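Local coordinates for uncharacterized protein MJ1460 (Methanocaldococcus jannaschii DSM 2661, PDB 2OSO), which is of unknown function but contains a zinc-binding V4R domain of the vinyl-4-reductase type and is found as an assembly of two chains, at residues E14-E19 against K62-K67; K74-M79 against A121-G126; P105-V110 against E114-F119. The protein carries 3 engineered substitutions. All coordinates share one frame; numbering follows the deposited sequence. Where two conformers were deposited one is given.

Contact 1: residues E14-E19 against K62-K67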
ATOM      1  N   GLU A  14       9.241   5.776  11.999  1.00 31.58           N
ATOM      2  CA  GLU A  14      10.698   5.944  12.090  1.00 32.69           C
ATOM      3  C   GLU A  14      11.375   5.704  10.737  1.00 30.52           C
ATOM      4  O   GLU A  14      12.254   6.470  10.319  1.00 26.92           O
ATOM      5  CB  GLU A  14      11.274   4.946  13.070  1.00 35.58           C
ATOM      6  CG  GLU A  14      11.387   5.395  14.458  1.00 38.85           C
ATOM      7  CD  GLU A  14      12.248   4.438  15.242  1.00 41.59           C
ATOM      8  OE1 GLU A  14      11.715   3.382  15.669  1.00 44.61           O
ATOM      9  OE2 GLU A  14      13.459   4.717  15.407  1.00 43.66           O
ATOM     10  N   ALA A  15      10.953   4.623  10.082  1.00 29.93           N
ATOM     11  CA  ALA A  15      11.487   4.206   8.775  1.00 29.65           C
ATOM     12  C   ALA A  15      11.316   5.244   7.687  1.00 29.48           C
ATOM     13  O   ALA A  15      12.186   5.362   6.844  1.00 28.98           O
ATOM     14  CB  ALA A  15      10.852   2.886   8.327  1.00 27.71           C
ATOM     15  N   ILE A  16      10.179   5.949   7.642  1.00 31.09           N
ATOM     16  CA  ILE A  16       9.966   6.928   6.570  1.00 31.96           C
ATOM     17  C   ILE A  16      10.950   8.115   6.665  1.00 32.94           C
ATOM     18  O   ILE A  16      11.183   8.807   5.689  1.00 34.05           O
ATOM     19  CB  ILE A  16       8.482   7.429   6.453  1.00 32.24           C
ATOM     20  CG1 ILE A  16       7.989   8.146   7.718  1.00 31.52           C
ATOM     21  CG2 ILE A  16       7.542   6.282   6.071  1.00 29.76           C
ATOM     22  CD1 ILE A  16       6.798   9.081   7.440  1.00 31.94           C
ATOM     23  N   ARG A  17      11.541   8.302   7.840  1.00 34.18           N
ATOM     24  CA  ARG A  17      12.595   9.296   8.064  1.00 34.96           C
ATOM     25  C   ARG A  17      14.016   8.752   7.793  1.00 35.48           C
ATOM     26  O   ARG A  17      14.967   9.496   7.943  1.00 36.96           O
ATOM     27  CB  ARG A  17      12.535   9.793   9.524  1.00 34.83           C
ATOM     28  CG  ARG A  17      11.151  10.293   9.948  1.00 35.06           C
ATOM     29  N   ASN A  18      14.157   7.476   7.410  1.00 34.45           N
ATOM     30  CA  ASN A  18      15.473   6.826   7.285  1.00 32.94           C
ATOM     31  C   ASN A  18      15.717   6.330   5.852  1.00 30.96           C
ATOM     32  O   ASN A  18      15.265   5.258   5.465  1.00 28.52           O
ATOM     33  CB  ASN A  18      15.584   5.662   8.303  1.00 33.91           C
ATOM     34  CG  ASN A  18      17.014   5.121   8.464  1.00 33.70           C
ATOM     35  OD1 ASN A  18      17.764   4.968   7.493  1.00 34.41           O
ATOM     36  ND2 ASN A  18      17.373   4.787   9.685  1.00 33.09           N
ATOM     37  N   GLU A  19      16.465   7.108   5.075  1.00 29.83           N
ATOM     38  CA  GLU A  19      16.701   6.801   3.659  1.00 30.01           C
ATOM     39  C   GLU A  19      17.415   5.454   3.437  1.00 28.55           C
ATOM     40  O   GLU A  19      17.224   4.817   2.396  1.00 29.36           O
ATOM     41  CB  GLU A  19      17.476   7.949   2.971  1.00 31.34           C
ATOM     42  CG  GLU A  19      17.205   8.021   1.478  1.00 33.06           C
ATOM     43  CD  GLU A  19      18.162   8.933   0.715  1.00 33.55           C
ATOM     44  OE1 GLU A  19      18.588   9.973   1.251  1.00 32.07           O
ATOM     45  OE2 GLU A  19      18.443   8.607  -0.469  1.00 36.83           O
ATOM     46  N   LYS A  62       0.736  15.261   4.686  0.50 25.73           N
ATOM     47  CA  LYS A  62       0.965  15.829   6.021  0.50 25.22           C
ATOM     48  C   LYS A  62       1.888  14.997   6.927  0.50 26.62           C
ATOM     49  O   LYS A  62       2.805  15.546   7.518  0.50 25.72           O
ATOM     50  CB  LYS A  62      -0.367  16.110   6.739  0.50 24.10           C
ATOM     51  CG  LYS A  62      -1.307  17.137   6.051  0.50 22.03           C
ATOM     52  CD  LYS A  62      -0.543  18.331   5.569  0.50 22.11           C
ATOM     53  CE  LYS A  62      -1.377  19.530   5.295  0.50 21.33           C
HETATM   54  N   MSE A  63       1.646  13.689   7.038  0.50 27.48           N
HETATM   55  CA  MSE A  63       2.585  12.796   7.710  0.50 29.04           C
HETATM   56  C   MSE A  63       4.025  12.917   7.166  0.50 28.43           C
HETATM   57  O   MSE A  63       4.979  12.929   7.954  0.50 28.40           O
HETATM   58  CB  MSE A  63       2.135  11.318   7.615  0.50 30.98           C
HETATM   59  CG  MSE A  63       1.335  10.748   8.812  0.50 33.07           C
HETATM   60 SE   MSE A  63       2.077  11.014  10.602  0.37 36.47          SE
HETATM   61  CE  MSE A  63       3.986  11.138  10.205  0.50 36.78           C
ATOM     62  N   LEU A  64       4.186  12.985   5.845  1.00 27.93           N
ATOM     63  CA  LEU A  64       5.508  13.010   5.228  1.00 28.88           C
ATOM     64  C   LEU A  64       6.210  14.317   5.590  1.00 28.89           C
ATOM     65  O   LEU A  64       7.408  14.348   5.888  1.00 28.96           O
ATOM     66  CB  LEU A  64       5.416  12.883   3.694  1.00 28.92           C
ATOM     67  CG  LEU A  64       4.963  11.578   3.050  1.00 31.06           C
ATOM     68  CD1 LEU A  64       4.741  11.831   1.553  1.00 29.50           C
ATOM     69  CD2 LEU A  64       5.938  10.461   3.294  1.00 31.37           C
ATOM     70  N   SER A  65       5.430  15.397   5.604  1.00 28.63           N
ATOM     71  CA  SER A  65       5.907  16.708   6.146  1.00 28.73           C
ATOM     72  C   SER A  65       7.314  17.139   5.657  1.00 27.88           C
ATOM     73  O   SER A  65       8.213  17.389   6.435  1.00 30.14           O
ATOM     74  CB  SER A  65       5.835  16.711   7.684  1.00 29.23           C
ATOM     75  OG  SER A  65       5.746  18.031   8.163  1.00 28.18           O
ATOM     76  N   PRO A  66       7.486  17.287   4.335  1.00 28.55           N
ATOM     77  CA  PRO A  66       8.733  17.762   3.739  1.00 28.59           C
ATOM     78  C   PRO A  66       8.918  19.235   4.118  1.00 29.44           C
ATOM     79  O   PRO A  66       7.940  19.972   4.231  1.00 29.09           O
ATOM     80  CB  PRO A  66       8.492  17.613   2.212  1.00 28.57           C
ATOM     81  CG  PRO A  66       7.028  17.629   2.068  1.00 28.19           C
ATOM     82  CD  PRO A  66       6.448  17.049   3.333  1.00 27.89           C
ATOM     83  N   LYS A  67      10.150  19.640   4.361  1.00 31.08           N
ATOM     84  CA  LYS A  67      10.426  21.011   4.796  1.00 31.51           C
ATOM     85  C   LYS A  67      10.552  21.987   3.619  1.00 30.87           C
ATOM     86  O   LYS A  67      10.520  23.224   3.790  1.00 30.86           O
ATOM     87  CB  LYS A  67      11.665  21.032   5.671  1.00 33.10           C
ATOM     88  CG  LYS A  67      11.475  20.239   6.999  1.00 34.75           C
TER
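Ile16, Met63 and Leu64 meet here without an aromatic ring, amide or guanidinium group among them, so the flat group on offer is the Met63-Leu64 peptide: Ile16 CD1 stands off one of its faces, nearest to Met63 O at 4.3 Å, and does not approach the oxygen end-on. Everything else is aliphatic: the same CD1 stands 4.5 Å from CD2 of Leu64. CE of Met63, a selenomethionine in this protein, is 4.4 Å from Ile16 CD1, but this approach belongs to one of two deposited conformers and is doubtful. Ile16 thus does its touching through one methyl group. Its CG1 is wedged between the backbone N and the carbonyl carbon (chi1 62°), and a nearly extended second torsion carries CD1 across to the other segment. Leu64 leans over with its CD2 branch, although its CB sets out to one side. The contact is loose and lies near the surface. A type I turn from Ala15 to Asn18, closed by Asn18 N to Ala15 O at 2.9 Å, leads the chain on from helix 9-15, and Asn18 then serves as N-cap of helix 19-24, its OD1 accepting from Ile21 N. On the other side, helix 53-64 ends where Ser65 takes up positive phi. Leu35 of the second subunit packs on both Ile16 and Leu64, so the contact belongs to the wall between the two chains. Within its own chain, segment 62-67 rests on helix 118-132, with Ser65 OG bonded to Glu130 and Pro66 touching Cys127 and Ile131, while Leu64 and Pro66 both reach Ile75 of helix 69-79.

Contact 2: residues K74-M79 against A121-G126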
ATOM      1  N   LYS A  74      12.586  14.701  -3.519  1.00 29.60           N
ATOM      2  CA  LYS A  74      13.301  13.534  -3.065  1.00 31.05           C
ATOM      3  C   LYS A  74      12.376  12.408  -2.612  1.00 29.81           C
ATOM      4  O   LYS A  74      12.587  11.266  -2.947  1.00 28.88           O
ATOM      5  CB  LYS A  74      14.241  13.897  -1.932  1.00 31.21           C
ATOM      6  CG  LYS A  74      15.309  12.854  -1.666  1.00 32.66           C
ATOM      7  CD  LYS A  74      15.925  13.083  -0.294  1.00 33.30           C
ATOM      8  CE  LYS A  74      17.442  12.753  -0.254  1.00 35.84           C
ATOM      9  N   ILE A  75      11.382  12.740  -1.804  1.00 30.95           N
ATOM     10  CA  ILE A  75      10.356  11.771  -1.387  1.00 30.28           C
ATOM     11  C   ILE A  75       9.699  11.090  -2.581  1.00 27.09           C
ATOM     12  O   ILE A  75       9.487   9.886  -2.564  1.00 25.40           O
ATOM     13  CB  ILE A  75       9.264  12.428  -0.535  1.00 32.26           C
ATOM     14  CG1 ILE A  75       9.854  12.831   0.824  1.00 33.34           C
ATOM     15  CG2 ILE A  75       8.077  11.463  -0.367  1.00 34.06           C
ATOM     16  CD1 ILE A  75       9.012  13.814   1.640  1.00 33.19           C
ATOM     17  N   PHE A  76       9.390  11.829  -3.638  1.00 26.77           N
ATOM     18  CA  PHE A  76       8.785  11.198  -4.833  1.00 26.32           C
ATOM     19  C   PHE A  76       9.740  10.191  -5.511  1.00 27.54           C
ATOM     20  O   PHE A  76       9.311   9.120  -5.943  1.00 26.83           O
ATOM     21  CB  PHE A  76       8.237  12.228  -5.808  1.00 25.66           C
ATOM     22  CG  PHE A  76       6.777  12.556  -5.575  1.00 23.82           C
ATOM     23  CD1 PHE A  76       6.378  13.106  -4.377  1.00 25.95           C
ATOM     24  CD2 PHE A  76       5.835  12.311  -6.542  1.00 26.11           C
ATOM     25  CE1 PHE A  76       5.056  13.356  -4.103  1.00 26.75           C
ATOM     26  CE2 PHE A  76       4.499  12.568  -6.295  1.00 25.96           C
ATOM     27  CZ  PHE A  76       4.116  13.121  -5.088  1.00 24.75           C
ATOM     28  N   LYS A  77      11.033  10.493  -5.548  1.00 27.83           N
ATOM     29  CA  LYS A  77      11.993   9.502  -6.072  1.00 30.09           C
ATOM     30  C   LYS A  77      12.103   8.272  -5.168  1.00 27.53           C
ATOM     31  O   LYS A  77      12.211   7.157  -5.664  1.00 26.01           O
ATOM     32  CB  LYS A  77      13.385  10.101  -6.273  1.00 32.25           C
ATOM     33  CG  LYS A  77      13.482  11.102  -7.399  1.00 36.25           C
ATOM     34  CD  LYS A  77      13.214  10.478  -8.782  1.00 38.52           C
ATOM     35  CE  LYS A  77      14.215   9.367  -9.127  1.00 40.32           C
ATOM     36  NZ  LYS A  77      14.289   9.045 -10.629  1.00 39.98           N
ATOM     37  N   LEU A  78      12.154   8.492  -3.853  1.00 26.83           N
ATOM     38  CA  LEU A  78      12.211   7.376  -2.889  1.00 28.05           C
ATOM     39  C   LEU A  78      10.989   6.462  -2.940  1.00 29.07           C
ATOM     40  O   LEU A  78      11.107   5.233  -2.809  1.00 31.21           O
ATOM     41  CB  LEU A  78      12.363   7.927  -1.486  1.00 28.52           C
ATOM     42  CG  LEU A  78      13.708   8.541  -1.153  1.00 29.24           C
ATOM     43  CD1 LEU A  78      13.677   9.126   0.265  1.00 27.67           C
ATOM     44  CD2 LEU A  78      14.839   7.511  -1.330  1.00 30.06           C
HETATM   45  N   MSE A  79       9.817   7.057  -3.149  1.00 26.71           N
HETATM   46  CA  MSE A  79       8.580   6.310  -3.270  1.00 27.73           C
HETATM   47  C   MSE A  79       8.481   5.584  -4.624  1.00 28.38           C
HETATM   48  O   MSE A  79       7.640   4.696  -4.795  1.00 27.72           O
HETATM   49  CB  MSE A  79       7.411   7.260  -3.100  1.00 26.93           C
HETATM   50  CG  MSE A  79       7.229   7.866  -1.766  1.00 29.81           C
HETATM   51 SE   MSE A  79       5.518   8.893  -1.691  0.75 28.43          SE
HETATM   52  CE  MSE A  79       4.286   7.411  -1.496  1.00 30.27           C
ATOM     53  N   ALA A 121      -2.289  13.663  -6.187  1.00 22.25           N
ATOM     54  CA  ALA A 121      -2.772  15.046  -6.162  1.00 21.60           C
ATOM     55  C   ALA A 121      -3.041  15.465  -4.712  1.00 22.22           C
ATOM     56  O   ALA A 121      -2.669  16.563  -4.314  1.00 23.46           O
ATOM     57  CB  ALA A 121      -4.046  15.237  -7.083  1.00 20.46           C
ATOM     58  N   GLY A 122      -3.606  14.556  -3.918  1.00 21.69           N
ATOM     59  CA  GLY A 122      -3.811  14.772  -2.486  1.00 23.05           C
ATOM     60  C   GLY A 122      -2.499  14.921  -1.778  1.00 23.13           C
ATOM     61  O   GLY A 122      -2.309  15.808  -0.872  1.00 25.60           O
ATOM     62  N   ILE A 123      -1.589  14.012  -2.091  1.00 24.09           N
ATOM     63  CA  ILE A 123      -0.249  14.076  -1.451  1.00 23.29           C
ATOM     64  C   ILE A 123       0.362  15.476  -1.662  1.00 24.80           C
ATOM     65  O   ILE A 123       0.877  16.095  -0.742  1.00 22.85           O
ATOM     66  CB  ILE A 123       0.704  13.058  -1.986  1.00 22.74           C
ATOM     67  CG1 ILE A 123       0.288  11.637  -1.513  1.00 21.95           C
ATOM     68  CG2 ILE A 123       2.128  13.356  -1.433  1.00 21.91           C
ATOM     69  CD1 ILE A 123       1.136  10.533  -2.199  1.00 23.17           C
ATOM     70  N   LEU A 124       0.260  15.962  -2.874  1.00 22.87           N
ATOM     71  CA  LEU A 124       0.853  17.250  -3.270  1.00 23.91           C
ATOM     72  C   LEU A 124       0.202  18.397  -2.522  1.00 23.37           C
ATOM     73  O   LEU A 124       0.888  19.290  -2.052  1.00 26.08           O
ATOM     74  CB  LEU A 124       0.736  17.446  -4.784  1.00 24.00           C
ATOM     75  CG  LEU A 124       1.728  16.646  -5.624  1.00 24.06           C
ATOM     76  CD1 LEU A 124       1.344  16.791  -7.097  1.00 22.86           C
ATOM     77  CD2 LEU A 124       3.173  17.037  -5.361  1.00 24.34           C
ATOM     78  N   ALA A 125      -1.111  18.340  -2.340  1.00 23.64           N
ATOM     79  CA  ALA A 125      -1.807  19.362  -1.577  1.00 23.30           C
ATOM     80  C   ALA A 125      -1.352  19.387  -0.135  1.00 25.66           C
ATOM     81  O   ALA A 125      -1.156  20.465   0.446  1.00 22.10           O
ATOM     82  CB  ALA A 125      -3.345  19.152  -1.637  1.00 23.10           C
ATOM     83  N   GLY A 126      -1.207  18.183   0.441  1.00 24.73           N
ATOM     84  CA  GLY A 126      -0.817  18.052   1.816  1.00 25.58           C
ATOM     85  C   GLY A 126       0.604  18.496   2.060  1.00 24.22           C
ATOM     86  O   GLY A 126       0.889  19.163   3.075  1.00 26.79           O
TER
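Phe76 points its ring across the gap between two helices at Ile123 and Leu124. CE1 meets Ile123 CG2 at 4.0 Å, with the methyl at the edge of the ring and near its plane. Next to it, CZ of Phe76 approaches Leu124 CD2, also at 4.0 Å; Leu124 comes in across the Phe76 side chain, nearly perpendicular to it. Ile123 serves two partners through its two branches: CG2, anti to its backbone N, goes to the ring, while CG1, anti to the carbonyl carbon (chi1 -71°), carries CD1 toward CE of selenomethionine Met79, 4.5 Å away. Ile123 lies alongside Phe76, the two side chains running opposite ways. The segments run roughly antiparallel, at 148°, and their axes come no closer than 12.9 Å; at that spacing the backbones do not touch and the long side chains fill the interval. This is core packing near the middle of the chain, joining helix 69-79 to helix 118-132, the long helix of the V4R domain. A second shell holds the four side chains: Phe81 lies against Phe76 and Ile123, Leu84 of strand 83-85 against Phe76 and Leu124, Phe60 of helix 53-64 against Met79 and Ile123, and Tyr32 of the second subunit against Met79, reaching Leu78 as well. Further out, Lys77 NZ forms a salt bridge with Asp83 at the start of the sheet.

Contact 3: residues P105-V110 against E114-F119. With ZN (zinc ion), chain B.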
ATOM      1  N   PRO A 105       5.306   8.499 -13.783  1.00 25.38           N
ATOM      2  CA  PRO A 105       4.408   8.246 -12.657  1.00 25.64           C
ATOM      3  C   PRO A 105       4.032   6.749 -12.604  1.00 25.77           C
ATOM      4  O   PRO A 105       4.407   6.002 -13.494  1.00 25.78           O
ATOM      5  CB  PRO A 105       3.193   9.079 -12.989  1.00 25.07           C
ATOM      6  CG  PRO A 105       3.121   8.924 -14.522  1.00 25.11           C
ATOM      7  CD  PRO A 105       4.564   8.978 -14.964  1.00 25.63           C
ATOM      8  N   PRO A 106       3.359   6.305 -11.539  1.00 25.82           N
ATOM      9  CA  PRO A 106       2.842   4.938 -11.571  1.00 26.71           C
ATOM     10  C   PRO A 106       1.656   4.793 -12.532  1.00 26.88           C
ATOM     11  O   PRO A 106       1.140   5.790 -13.059  1.00 24.41           O
ATOM     12  CB  PRO A 106       2.417   4.670 -10.104  1.00 27.37           C
ATOM     13  CG  PRO A 106       2.770   5.837  -9.345  1.00 28.53           C
ATOM     14  CD  PRO A 106       3.141   6.958 -10.230  1.00 27.41           C
ATOM     15  N   TYR A 107       1.255   3.544 -12.752  1.00 28.17           N
ATOM     16  CA  TYR A 107       0.067   3.198 -13.497  1.00 29.71           C
ATOM     17  C   TYR A 107       0.129   3.583 -14.963  1.00 28.18           C
ATOM     18  O   TYR A 107      -0.885   3.948 -15.502  1.00 26.19           O
ATOM     19  CB  TYR A 107      -1.172   3.858 -12.895  1.00 33.89           C
ATOM     20  CG  TYR A 107      -1.436   3.449 -11.486  1.00 35.24           C
ATOM     21  CD1 TYR A 107      -1.616   2.111 -11.176  1.00 36.60           C
ATOM     22  CD2 TYR A 107      -1.573   4.383 -10.482  1.00 36.01           C
ATOM     23  CE1 TYR A 107      -1.879   1.710  -9.910  1.00 36.66           C
ATOM     24  CE2 TYR A 107      -1.855   3.998  -9.184  1.00 36.20           C
ATOM     25  CZ  TYR A 107      -2.011   2.636  -8.912  1.00 35.99           C
ATOM     26  OH  TYR A 107      -2.264   2.158  -7.635  1.00 37.51           O
ATOM     27  N   GLN A 108       1.306   3.513 -15.579  1.00 27.90           N
ATOM     28  CA  GLN A 108       1.437   3.781 -17.040  1.00 28.97           C
ATOM     29  C   GLN A 108       0.827   2.685 -17.945  1.00 28.93           C
ATOM     30  O   GLN A 108       0.579   2.897 -19.157  1.00 30.57           O
ATOM     31  CB  GLN A 108       2.907   4.015 -17.384  1.00 29.14           C
ATOM     32  CG  GLN A 108       3.527   5.263 -16.784  1.00 29.88           C
ATOM     33  CD  GLN A 108       5.036   5.291 -16.997  1.00 30.31           C
ATOM     34  OE1 GLN A 108       5.501   4.989 -18.088  1.00 32.28           O
ATOM     35  NE2 GLN A 108       5.805   5.556 -15.943  1.00 28.00           N
ATOM     36  N   TRP A 109       0.595   1.516 -17.368  1.00 30.10           N
ATOM     37  CA  TRP A 109      -0.153   0.423 -18.015  1.00 28.68           C
ATOM     38  C   TRP A 109      -1.670   0.707 -18.036  1.00 29.63           C
ATOM     39  O   TRP A 109      -2.444  -0.090 -18.577  1.00 28.61           O
ATOM     40  CB  TRP A 109       0.127  -0.911 -17.320  1.00 28.10           C
ATOM     41  CG  TRP A 109       0.043  -0.874 -15.803  1.00 27.53           C
ATOM     42  CD1 TRP A 109       1.070  -0.644 -14.917  1.00 28.23           C
ATOM     43  CD2 TRP A 109      -1.127  -1.067 -15.003  1.00 25.95           C
ATOM     44  NE1 TRP A 109       0.596  -0.650 -13.640  1.00 28.15           N
ATOM     45  CE2 TRP A 109      -0.747  -0.909 -13.661  1.00 28.53           C
ATOM     46  CE3 TRP A 109      -2.460  -1.342 -15.292  1.00 28.33           C
ATOM     47  CZ2 TRP A 109      -1.661  -1.019 -12.623  1.00 29.00           C
ATOM     48  CZ3 TRP A 109      -3.363  -1.438 -14.270  1.00 27.68           C
ATOM     49  CH2 TRP A 109      -2.973  -1.282 -12.967  1.00 28.21           C
ATOM     50  N   VAL A 110      -2.100   1.825 -17.424  1.00 28.44           N
ATOM     51  CA  VAL A 110      -3.508   2.235 -17.460  1.00 27.02           C
ATOM     52  C   VAL A 110      -3.832   3.264 -18.546  1.00 26.20           C
ATOM     53  O   VAL A 110      -3.188   4.296 -18.675  1.00 24.62           O
ATOM     54  CB  VAL A 110      -3.968   2.813 -16.085  1.00 26.97           C
ATOM     55  CG1 VAL A 110      -5.392   3.285 -16.164  1.00 26.35           C
ATOM     56  CG2 VAL A 110      -3.835   1.798 -15.002  1.00 28.23           C
ATOM     57  N   GLU A 114      -9.955  10.289 -18.348  1.00 30.76           N
ATOM     58  CA  GLU A 114      -9.912  11.253 -17.294  1.00 29.13           C
ATOM     59  C   GLU A 114      -8.607  11.000 -16.503  1.00 27.03           C
ATOM     60  O   GLU A 114      -8.108   9.853 -16.474  1.00 27.00           O
ATOM     61  CB  GLU A 114     -11.140  11.095 -16.396  1.00 31.40           C
ATOM     62  CG  GLU A 114     -11.712  12.388 -15.880  1.00 33.86           C
ATOM     63  CD  GLU A 114     -13.210  12.497 -16.119  1.00 35.82           C
ATOM     64  N   PRO A 115      -8.033  12.060 -15.943  1.00 24.89           N
ATOM     65  CA  PRO A 115      -6.803  11.924 -15.125  1.00 24.69           C
ATOM     66  C   PRO A 115      -6.991  10.963 -13.960  1.00 25.64           C
ATOM     67  O   PRO A 115      -8.104  10.963 -13.365  1.00 25.91           O
ATOM     68  CB  PRO A 115      -6.549  13.376 -14.658  1.00 24.28           C
ATOM     69  CG  PRO A 115      -7.143  14.202 -15.591  1.00 24.44           C
ATOM     70  CD  PRO A 115      -8.407  13.486 -16.058  1.00 23.81           C
ATOM     71  N   ILE A 116      -5.936  10.206 -13.565  1.00 23.94           N
ATOM     72  CA  ILE A 116      -6.109   9.086 -12.614  1.00 22.19           C
ATOM     73  C   ILE A 116      -5.417   9.242 -11.260  1.00 21.49           C
ATOM     74  O   ILE A 116      -5.652   8.451 -10.423  1.00 23.55           O
ATOM     75  CB  ILE A 116      -5.777   7.675 -13.212  1.00 20.47           C
ATOM     76  CG1 ILE A 116      -4.302   7.544 -13.681  1.00 21.58           C
ATOM     77  CG2 ILE A 116      -6.743   7.379 -14.479  1.00 18.80           C
ATOM     78  CD1 ILE A 116      -3.848   6.146 -13.949  1.00 21.04           C
ATOM     79  N   HIS A 117      -4.563  10.233 -11.096  1.00 20.38           N
ATOM     80  CA  HIS A 117      -3.589  10.224 -10.024  1.00 22.38           C
ATOM     81  C   HIS A 117      -4.142  11.097  -8.882  1.00 22.21           C
ATOM     82  O   HIS A 117      -3.488  12.038  -8.436  1.00 22.15           O
ATOM     83  CB  HIS A 117      -2.232  10.672 -10.521  1.00 20.57           C
ATOM     84  CG  HIS A 117      -1.523   9.661 -11.362  1.00 22.20           C
ATOM     85  ND1 HIS A 117      -1.400   9.774 -12.734  1.00 26.29           N
ATOM     86  CD2 HIS A 117      -1.044   8.436 -11.051  1.00 21.74           C
ATOM     87  CE1 HIS A 117      -0.753   8.720 -13.208  1.00 25.80           C
ATOM     88  NE2 HIS A 117      -0.536   7.888 -12.205  1.00 23.71           N
ATOM     89  N   ASP A 118      -5.334  10.716  -8.396  1.00 22.51           N
ATOM     90  CA  ASP A 118      -6.027  11.408  -7.292  1.00 21.87           C
ATOM     91  C   ASP A 118      -5.255  11.334  -5.956  1.00 23.10           C
ATOM     92  O   ASP A 118      -5.244  12.323  -5.222  1.00 22.34           O
ATOM     93  CB  ASP A 118      -7.391  10.811  -6.995  1.00 23.02           C
ATOM     94  CG  ASP A 118      -8.420  11.105  -8.035  1.00 26.52           C
ATOM     95  OD1 ASP A 118      -8.080  11.567  -9.142  1.00 28.56           O
ATOM     96  OD2 ASP A 118      -9.586  10.819  -7.716  1.00 28.30           O
ATOM     97  N   PHE A 119      -4.733  10.151  -5.628  1.00 22.99           N
ATOM     98  CA  PHE A 119      -3.867   9.965  -4.428  1.00 22.68           C
ATOM     99  C   PHE A 119      -2.639  10.877  -4.486  1.00 24.14           C
ATOM    100  O   PHE A 119      -2.371  11.619  -3.537  1.00 26.99           O
ATOM    101  CB  PHE A 119      -3.494   8.476  -4.259  1.00 22.62           C
ATOM    102  CG  PHE A 119      -2.581   8.196  -3.116  1.00 23.13           C
ATOM    103  CD1 PHE A 119      -2.989   8.460  -1.813  1.00 21.74           C
ATOM    104  CD2 PHE A 119      -1.360   7.581  -3.312  1.00 21.74           C
ATOM    105  CE1 PHE A 119      -2.127   8.211  -0.756  1.00 23.22           C
ATOM    106  CE2 PHE A 119      -0.534   7.308  -2.226  1.00 23.66           C
ATOM    107  CZ  PHE A 119      -0.953   7.599  -0.954  1.00 23.85           C
TER
HETATM  108 ZN    ZN B 163      -1.579  11.363 -14.021  1.00 23.35          ZN
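Pro106 and His117 face each other with CA atoms 8.5 Å apart, the first running into a type I turn from Tyr107 to Val110, the second sitting at the centre of an inverse gamma turn and at the N-cap of helix 118-132. The imidazole of His117 is used at both nitrogens. ND1 binds the zinc ion at 2.1 Å, while NE2 gives its N-H to Pro106 O at 2.8 Å, with 153° at the hydrogen. The oxygen lies close to the imidazole plane, but the donor comes to it from 42° above the carbonyl plane. This is a second-shell bond: a backbone carbonyl fixes the rotation of a metal ligand, and would be expected to make ND1 a somewhat stronger donor to the metal. The ring is hemmed in by neighbours as well. CB of Pro105 lies 4.0 Å from CE1 of His117, and NE2 is at the edge of the Tyr107 ring, 4.0 Å from its CD2. Ile116 lays CG1 over one face of the imidazole, toward its rim. That CG1 stands between the backbone N and the carbonyl carbon (chi1 61°), and a nearly extended second torsion sets CD1 against both Tyr107 CB, at 3.7 Å, and Val110 CG1, at 3.9 Å. Within the loop, Gln108 NE2 hydrogen-bonds Pro105 O at 2.9 Å, nearly straight and in the carbonyl plane. Glu140 of strand 135-142, Cys143 of the loop that follows it, and Cys151 at the start of strand 151-158 complete the zinc site, tying the start of helix 118-132 to the sheet. Met30, at the beginning of helix 30-44, backs Pro106 and Tyr107, while Ile8 of the second subunit packs on Tyr107, Val110 and Ile116.

Helix 118-132 joins contacts 2 and 3, whose centres are 14 Å apart: His117, just before its first turn, binds zinc in contact 3, and Ile123 and Leu124 enter the core in contact 2. The side chain of Leu124 is about 9 Å from the zinc ion. Contacts 1 and 2 touch directly, with centres 11 Å apart, through Leu64 CD1 and Ile75 CG2 at 3.9 Å and through Glu19 CG and Leu78 CD2 at 3.7 Å. Contact 1 is remote from the metal end, its centre 23 Å from that of contact 3 across the middle of the chain. All three contacts touch the second subunit.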